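Local coordinates for photosystem II assembly protein Ycf48 (Thermosynechococcus elongatus, PDB 5OJ5) that probably acts early in photosystem II assembly and in replacing photodamaged D1, and binds the C-terminal extension of D1, at residues A36-P40 against S263-R267; R226-M230 against G271-L275; G245-F249 against E260-P264. All coordinates share one frame; numbering follows the deposited sequence. Where two conformers were deposited one is given.

Contact 1 (A36-P40 against S263-R267); sequences ALAIP and SPLRR
R266 and I39 lie alongside each other and point in opposite directions, a compact example of how one side chain can serve an apolar and a polar partner at once. The aliphatic part of R266 runs past the branched methyl of I39, with R266 CD 3.9 Å from I39 CG2, while its charged end continues to the backbone of 36-40. A bend at chi3 of R266 (52°) turns the guanidinium over to the carbonyl of A38, and R266 NH1 donates to A38 O at 3.0 Å. That oxygen lies at the edge of the guanidinium, close to its plane, but the bond is not straight, with an angle of 138° at the hydrogen. L37 O sits over one face of the same group, which thus rests against two successive carbonyls of the 36-40 loop.

I39 points toward the turn formed by S263 to R266. With chi1 at 66°, its CG1 branch stands between the backbone N and the carbonyl carbon, and CD1 reaches L265 CD2 at 3.8 Å; the two side chains cross at about a right angle. The same CD1 comes within 3.5 Å of P264 O, so the isoleucine covers the turn's peptide as well as its leucine. The turn is type I, closed by the bond from R266 N to S263 O at 3.1 Å. Behind it, P264 and L265 are buried against L293, and P264 also meets W302, whereas I39 reaches Q304. The arrangement is peripheral packing in a seven-bladed beta-propeller: the N-terminal segment, on its way to strand 47-51, lies against a type I turn in the connection between strands 246-251 and 272-277 at the outer side of the torus.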
# COMPACT_ATOMS: atom_id res chain seq x y z
N ALA A 36 -18.26 28.32 -2.36
CA ALA A 36 -17.86 28.25 -3.76
C ALA A 36 -16.76 27.21 -3.96
O ALA A 36 -15.80 27.16 -3.19
CB ALA A 36 -17.34 29.62 -4.21
N LEU A 37 -16.93 26.39 -5.00
CA LEU A 37 -15.92 25.45 -5.50
C LEU A 37 -15.68 24.24 -4.59
O LEU A 37 -14.97 23.31 -4.99
CB LEU A 37 -14.60 26.16 -5.82
CG LEU A 37 -13.60 25.52 -6.81
CD1 LEU A 37 -13.98 25.83 -8.27
CD2 LEU A 37 -12.19 26.00 -6.53
N ALA A 38 -16.27 24.22 -3.40
CA ALA A 38 -16.00 23.16 -2.44
C ALA A 38 -16.95 21.97 -2.63
O ALA A 38 -17.93 22.03 -3.38
CB ALA A 38 -16.06 23.69 -1.00
N ILE A 39 -16.60 20.87 -1.98
CA ILE A 39 -17.52 19.74 -1.86
C ILE A 39 -18.00 19.71 -0.42
O ILE A 39 -17.41 20.38 0.45
CB ILE A 39 -16.87 18.43 -2.29
CG1 ILE A 39 -15.72 18.02 -1.36
CG2 ILE A 39 -16.39 18.55 -3.73
CD1 ILE A 39 -15.22 16.65 -1.68
N PRO A 40 -19.09 18.98 -0.13
CA PRO A 40 -19.59 18.98 1.24
C PRO A 40 -18.56 18.39 2.19
O PRO A 40 -17.75 17.54 1.81
CB PRO A 40 -20.86 18.11 1.17
CG PRO A 40 -21.25 18.11 -0.25
CD PRO A 40 -19.96 18.19 -1.03
N SER A 263 -13.98 13.76 -10.86
CA SER A 263 -13.19 14.78 -10.18
C SER A 263 -13.74 14.89 -8.77
O SER A 263 -14.67 15.68 -8.51
CB SER A 263 -13.31 16.12 -10.89
OG SER A 263 -12.98 15.96 -12.25
N PRO A 264 -13.20 14.12 -7.84
CA PRO A 264 -13.75 14.14 -6.47
C PRO A 264 -13.69 15.50 -5.79
O PRO A 264 -14.61 15.81 -5.01
CB PRO A 264 -12.87 13.10 -5.76
CG PRO A 264 -12.56 12.13 -6.84
CD PRO A 264 -12.30 12.98 -8.05
N LEU A 265 -12.66 16.31 -6.05
CA LEU A 265 -12.53 17.66 -5.48
C LEU A 265 -12.85 18.75 -6.49
O LEU A 265 -12.53 19.92 -6.25
CB LEU A 265 -11.13 17.90 -4.92
CG LEU A 265 -10.95 17.56 -3.46
CD1 LEU A 265 -9.54 17.81 -3.01
CD2 LEU A 265 -11.92 18.33 -2.60
N ARG A 266 -13.51 18.40 -7.59
CA ARG A 266 -13.93 19.41 -8.57
C ARG A 266 -12.79 20.32 -9.03
O ARG A 266 -13.00 21.50 -9.35
CB ARG A 266 -15.09 20.25 -8.02
CG ARG A 266 -16.31 19.44 -7.59
CD ARG A 266 -17.39 20.36 -7.03
NE ARG A 266 -17.71 21.47 -7.92
CZ ARG A 266 -18.25 22.63 -7.53
NH1 ARG A 266 -18.51 22.85 -6.24
NH2 ARG A 266 -18.51 23.57 -8.42
N ARG A 267 -11.55 19.84 -9.04
CA ARG A 267 -10.43 20.69 -9.44
C ARG A 267 -9.23 19.82 -9.76
O ARG A 267 -9.22 18.62 -9.46
CB ARG A 267 -10.10 21.75 -8.37
CG ARG A 267 -9.55 21.21 -7.06
CD ARG A 267 -9.90 22.15 -5.91
NE ARG A 267 -9.49 21.63 -4.61
CZ ARG A 267 -8.48 22.11 -3.89
NH1 ARG A 267 -8.17 21.57 -2.71
NH2 ARG A 267 -7.77 23.14 -4.35

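Contact 2 (R226-M230 against G271-L275)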
# COMPACT_ATOMS: atom_id res chain seq x y z
N ARG A 226 -1.63 11.10 -17.33
CA ARG A 226 -0.88 9.90 -16.99
C ARG A 226 -1.46 9.23 -15.75
O ARG A 226 -1.99 9.87 -14.83
CB ARG A 226 0.59 10.24 -16.77
CG ARG A 226 1.31 10.81 -17.96
CD ARG A 226 1.26 9.86 -19.14
NE ARG A 226 1.98 10.39 -20.30
CZ ARG A 226 3.29 10.31 -20.46
NH1 ARG A 226 4.03 9.67 -19.58
NH2 ARG A 226 3.87 10.78 -21.58
N LEU A 227 -1.30 7.90 -15.72
CA LEU A 227 -1.69 7.12 -14.56
C LEU A 227 -0.74 7.37 -13.41
O LEU A 227 0.47 7.52 -13.58
CB LEU A 227 -1.61 5.64 -14.91
CG LEU A 227 -2.66 5.12 -15.85
CD1 LEU A 227 -2.26 3.82 -16.45
CD2 LEU A 227 -4.00 4.95 -15.05
N HIS A 228 -1.30 7.41 -12.21
CA HIS A 228 -0.51 7.48 -11.00
C HIS A 228 -0.57 6.21 -10.15
O HIS A 228 0.46 5.70 -9.71
CB HIS A 228 -0.92 8.62 -10.09
CG HIS A 228 -0.02 8.68 -8.91
ND1 HIS A 228 1.35 8.84 -9.07
CD2 HIS A 228 -0.22 8.38 -7.61
CE1 HIS A 228 1.93 8.75 -7.89
NE2 HIS A 228 1.00 8.47 -6.99
N ASN A 229 -1.77 5.68 -9.91
CA ASN A 229 -1.95 4.51 -9.06
C ASN A 229 -3.16 3.74 -9.55
O ASN A 229 -4.06 4.32 -10.17
CB ASN A 229 -2.08 4.90 -7.58
CG ASN A 229 -1.78 3.77 -6.61
OD1 ASN A 229 -1.50 2.63 -7.01
ND2 ASN A 229 -1.82 4.08 -5.32
N MET A 230 -3.16 2.44 -9.28
CA MET A 230 -4.28 1.57 -9.64
C MET A 230 -4.38 0.47 -8.61
O MET A 230 -3.36 0.06 -8.04
CB MET A 230 -4.12 0.90 -11.00
CG MET A 230 -4.13 1.90 -12.14
SD MET A 230 -3.94 1.14 -13.77
CE MET A 230 -5.52 0.34 -13.90
N GLY A 271 -3.50 16.42 -6.13
CA GLY A 271 -3.31 15.08 -6.60
C GLY A 271 -3.68 14.09 -5.53
O GLY A 271 -3.52 14.31 -4.32
N PHE A 272 -4.17 12.95 -5.99
CA PHE A 272 -4.45 11.85 -5.08
C PHE A 272 -3.36 10.80 -5.16
O PHE A 272 -2.68 10.64 -6.18
CB PHE A 272 -5.82 11.21 -5.36
CG PHE A 272 -6.91 12.21 -5.20
CD1 PHE A 272 -7.68 12.64 -6.30
CD2 PHE A 272 -7.16 12.76 -3.97
CE1 PHE A 272 -8.71 13.59 -6.15
CE2 PHE A 272 -8.19 13.73 -3.80
CZ PHE A 272 -8.93 14.13 -4.90
N LEU A 273 -3.22 10.04 -4.07
CA LEU A 273 -2.12 9.10 -3.90
C LEU A 273 -2.61 7.69 -3.69
O LEU A 273 -1.94 6.76 -4.13
CB LEU A 273 -1.24 9.57 -2.74
CG LEU A 273 -0.57 10.93 -3.00
CD1 LEU A 273 -0.02 11.54 -1.73
CD2 LEU A 273 0.49 10.78 -4.06
N ASP A 274 -3.73 7.48 -2.98
CA ASP A 274 -4.21 6.13 -2.73
C ASP A 274 -5.71 6.15 -2.53
O ASP A 274 -6.31 7.19 -2.19
CB ASP A 274 -3.54 5.51 -1.49
CG ASP A 274 -3.61 4.01 -1.46
OD1 ASP A 274 -3.84 3.40 -2.54
OD2 ASP A 274 -3.33 3.42 -0.41
N LEU A 275 -6.32 4.99 -2.76
CA LEU A 275 -7.76 4.80 -2.67
C LEU A 275 -7.95 3.44 -1.99
O LEU A 275 -7.30 2.46 -2.38
CB LEU A 275 -8.35 4.78 -4.09
CG LEU A 275 -9.87 4.67 -4.21
CD1 LEU A 275 -10.31 5.24 -5.54
CD2 LEU A 275 -10.34 3.25 -4.13
O HOH W 1 0.71 6.84 -5.03
O HOH W 2 -1.56 2.02 -3.32
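Strands 227-230 and 272-275 run side by side in nearly the same direction, their axes 18° apart and 7.1 Å from each other at closest, too widely spaced to pair as neighbours in one sheet. N229 stands across from L273, and each strand carries a classic beta bulge: H228 and N229 both face I241, while L273 and D274 both face A286.

Side chains and water bridge the gap between the two backbones. The amide of N229 extends across it, its CG anti to the backbone N (chi1 -159°), and ND2 donates to L273 O at 2.9 Å with an angle of 160° at the hydrogen. The acceptor oxygen lies close to the amide plane of N229. A water accepts from N229 ND2 and donates to D274 OD1, the water oxygen lying 2.8 Å from D274 OD1; the other carboxylate oxygen, OD2, is hydrogen-bonded to the backbone N of I318 in the following blade. On its own strand, N229 OD1 takes a weak bond from M230 N.

H228 supplies a second bridge. Its NE2 lies 2.6 Å from a water, hydrogen-bonded to it, and this water donates to L273 O, which therefore receives two bonds from the 226-230 side, one direct and one through water. L273 CD2 lies 3.8 Å from H228 NE2, obliquely placed to the ring, and H228 ND1 is hydrogen-bonded to R186 NE. Near-parallel first strands of successive blades, set around a central pore, are the beta-propeller feature; here an asparagine and two waters link them.

Contact 3 (G245-F249 against E260-P264); sequences GKIAF and ELLSP
G245 opens the approach with its carbonyl, whose oxygen lies 3.6 Å from P264 CD, next to the point where the returning chain pairs with the outer strand of a beta-propeller blade. Here 260-264 crosses the edge of strand 246-251 at a slant, making a single antiparallel bridge at I247 and L262, an instructive case of a blade edge extended by a short segment.

K246 follows, folded back by bends at chi2 and chi4, and its amino group hydrogen-bonds to N268 OD1 and G244 O. Its CA makes a CH...O contact with L262 O, and its CB packs on L261 CD1 at 3.7 Å.

I247 forms the bridge itself, a hydrogen-bonded pair with L262. I247 N donates to L262 O at 3.0 Å, and L262 N returns the bond to I247 O at 2.8 Å, the second being the straighter, with 170° at the hydrogen against 160°. Its side chain takes the face shared with L262 and P264: CG1 meets L262 CB, and CD1 reaches P264 CG at 3.9 Å. W302 packs against both I247 and P264 from the loop before strand 303-304.

A248 turns to the face that also carries K246 and L261, its CB lying 4.3 Å from L261 CD1.

F249 comes back to the side of I247. Its ring receives L262 CD1 at the edge, near the ring plane, 3.9 Å from CE2, and the two side chains cross at about a right angle. F249 still bonds through its backbone to G259, while a water is inserted beside it, accepting from F249 N and donating to E260 O at 2.7 Å.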
# COMPACT_ATOMS: atom_id res chain seq x y z
N GLY A 245 -5.79 14.92 -10.12
CA GLY A 245 -6.88 14.76 -9.17
C GLY A 245 -8.10 14.09 -9.75
O GLY A 245 -9.22 14.42 -9.36
N LYS A 246 -7.92 13.13 -10.66
CA LYS A 246 -9.06 12.46 -11.24
C LYS A 246 -8.98 10.96 -10.98
O LYS A 246 -7.90 10.40 -10.81
CB LYS A 246 -9.14 12.74 -12.75
CG LYS A 246 -9.02 14.19 -13.14
CD LYS A 246 -10.23 14.98 -12.77
CE LYS A 246 -10.07 16.46 -13.13
NZ LYS A 246 -9.65 17.21 -11.90
N ILE A 247 -10.14 10.31 -10.97
CA ILE A 247 -10.23 8.87 -10.74
C ILE A 247 -11.23 8.24 -11.70
O ILE A 247 -12.08 8.93 -12.27
CB ILE A 247 -10.58 8.48 -9.28
CG1 ILE A 247 -12.05 8.77 -8.98
CG2 ILE A 247 -9.65 9.15 -8.31
CD1 ILE A 247 -12.49 8.35 -7.59
N ALA A 248 -11.13 6.92 -11.88
CA ALA A 248 -12.11 6.17 -12.66
C ALA A 248 -12.14 4.71 -12.21
O ALA A 248 -11.24 4.23 -11.52
CB ALA A 248 -11.82 6.24 -14.17
N PHE A 249 -13.22 4.02 -12.59
CA PHE A 249 -13.45 2.63 -12.25
C PHE A 249 -13.74 1.84 -13.51
O PHE A 249 -14.41 2.33 -14.43
CB PHE A 249 -14.65 2.49 -11.30
CG PHE A 249 -14.48 3.23 -10.01
CD1 PHE A 249 -13.86 2.62 -8.95
CD2 PHE A 249 -14.87 4.55 -9.88
CE1 PHE A 249 -13.66 3.31 -7.74
CE2 PHE A 249 -14.67 5.24 -8.67
CZ PHE A 249 -14.06 4.60 -7.60
N GLU A 260 -16.58 6.91 -16.65
CA GLU A 260 -16.33 8.35 -16.71
C GLU A 260 -15.20 8.77 -15.77
O GLU A 260 -15.00 8.22 -14.69
CB GLU A 260 -17.61 9.14 -16.38
CG GLU A 260 -17.84 9.45 -14.88
CD GLU A 260 -19.19 10.12 -14.54
OE1 GLU A 260 -20.16 9.39 -14.26
OE2 GLU A 260 -19.26 11.37 -14.53
N LEU A 261 -14.47 9.77 -16.20
CA LEU A 261 -13.42 10.34 -15.39
C LEU A 261 -14.04 11.25 -14.34
O LEU A 261 -14.72 12.22 -14.69
CB LEU A 261 -12.44 11.06 -16.32
CG LEU A 261 -11.10 11.43 -15.70
CD1 LEU A 261 -10.35 10.21 -15.14
CD2 LEU A 261 -10.26 12.20 -16.69
N LEU A 262 -13.85 10.93 -13.06
CA LEU A 262 -14.45 11.66 -11.95
C LEU A 262 -13.45 12.63 -11.35
O LEU A 262 -12.24 12.39 -11.36
CB LEU A 262 -14.91 10.69 -10.86
CG LEU A 262 -15.94 9.66 -11.29
CD1 LEU A 262 -16.07 8.53 -10.29
CD2 LEU A 262 -17.30 10.34 -11.52
N SER A 263 -13.98 13.76 -10.86
CA SER A 263 -13.19 14.78 -10.18
C SER A 263 -13.74 14.89 -8.77
O SER A 263 -14.67 15.68 -8.51
CB SER A 263 -13.31 16.12 -10.89
OG SER A 263 -12.98 15.96 -12.25
N PRO A 264 -13.20 14.12 -7.84
CA PRO A 264 -13.75 14.14 -6.47
C PRO A 264 -13.69 15.50 -5.79
O PRO A 264 -14.61 15.81 -5.01
CB PRO A 264 -12.87 13.10 -5.76
CG PRO A 264 -12.56 12.13 -6.84
CD PRO A 264 -12.30 12.98 -8.05
O HOH W 3 -15.31 5.72 -13.66

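Overall arrangement
Read together, the three contacts follow the propeller from its outside inward. Contact 1 is partly buried and lies farthest out, its centre about 25 Å from the centre of the chain; the centres of contacts 3 and 2, both buried, lie about 19 Å and about 11 Å from that point. Chemistry changes along the way: a guanidinium on a loop carbonyl in contact 1, backbone pairing with apolar packing in contact 3, and side-chain and water bridges between blades in contact 2. S263 and P264 belong to both contacts 1 and 3, while contacts 2 and 3 involve opposite outer strands of the 227-251 sheet. F272 of contact 2 joins all three, its ring packing against G245, P264 and L265.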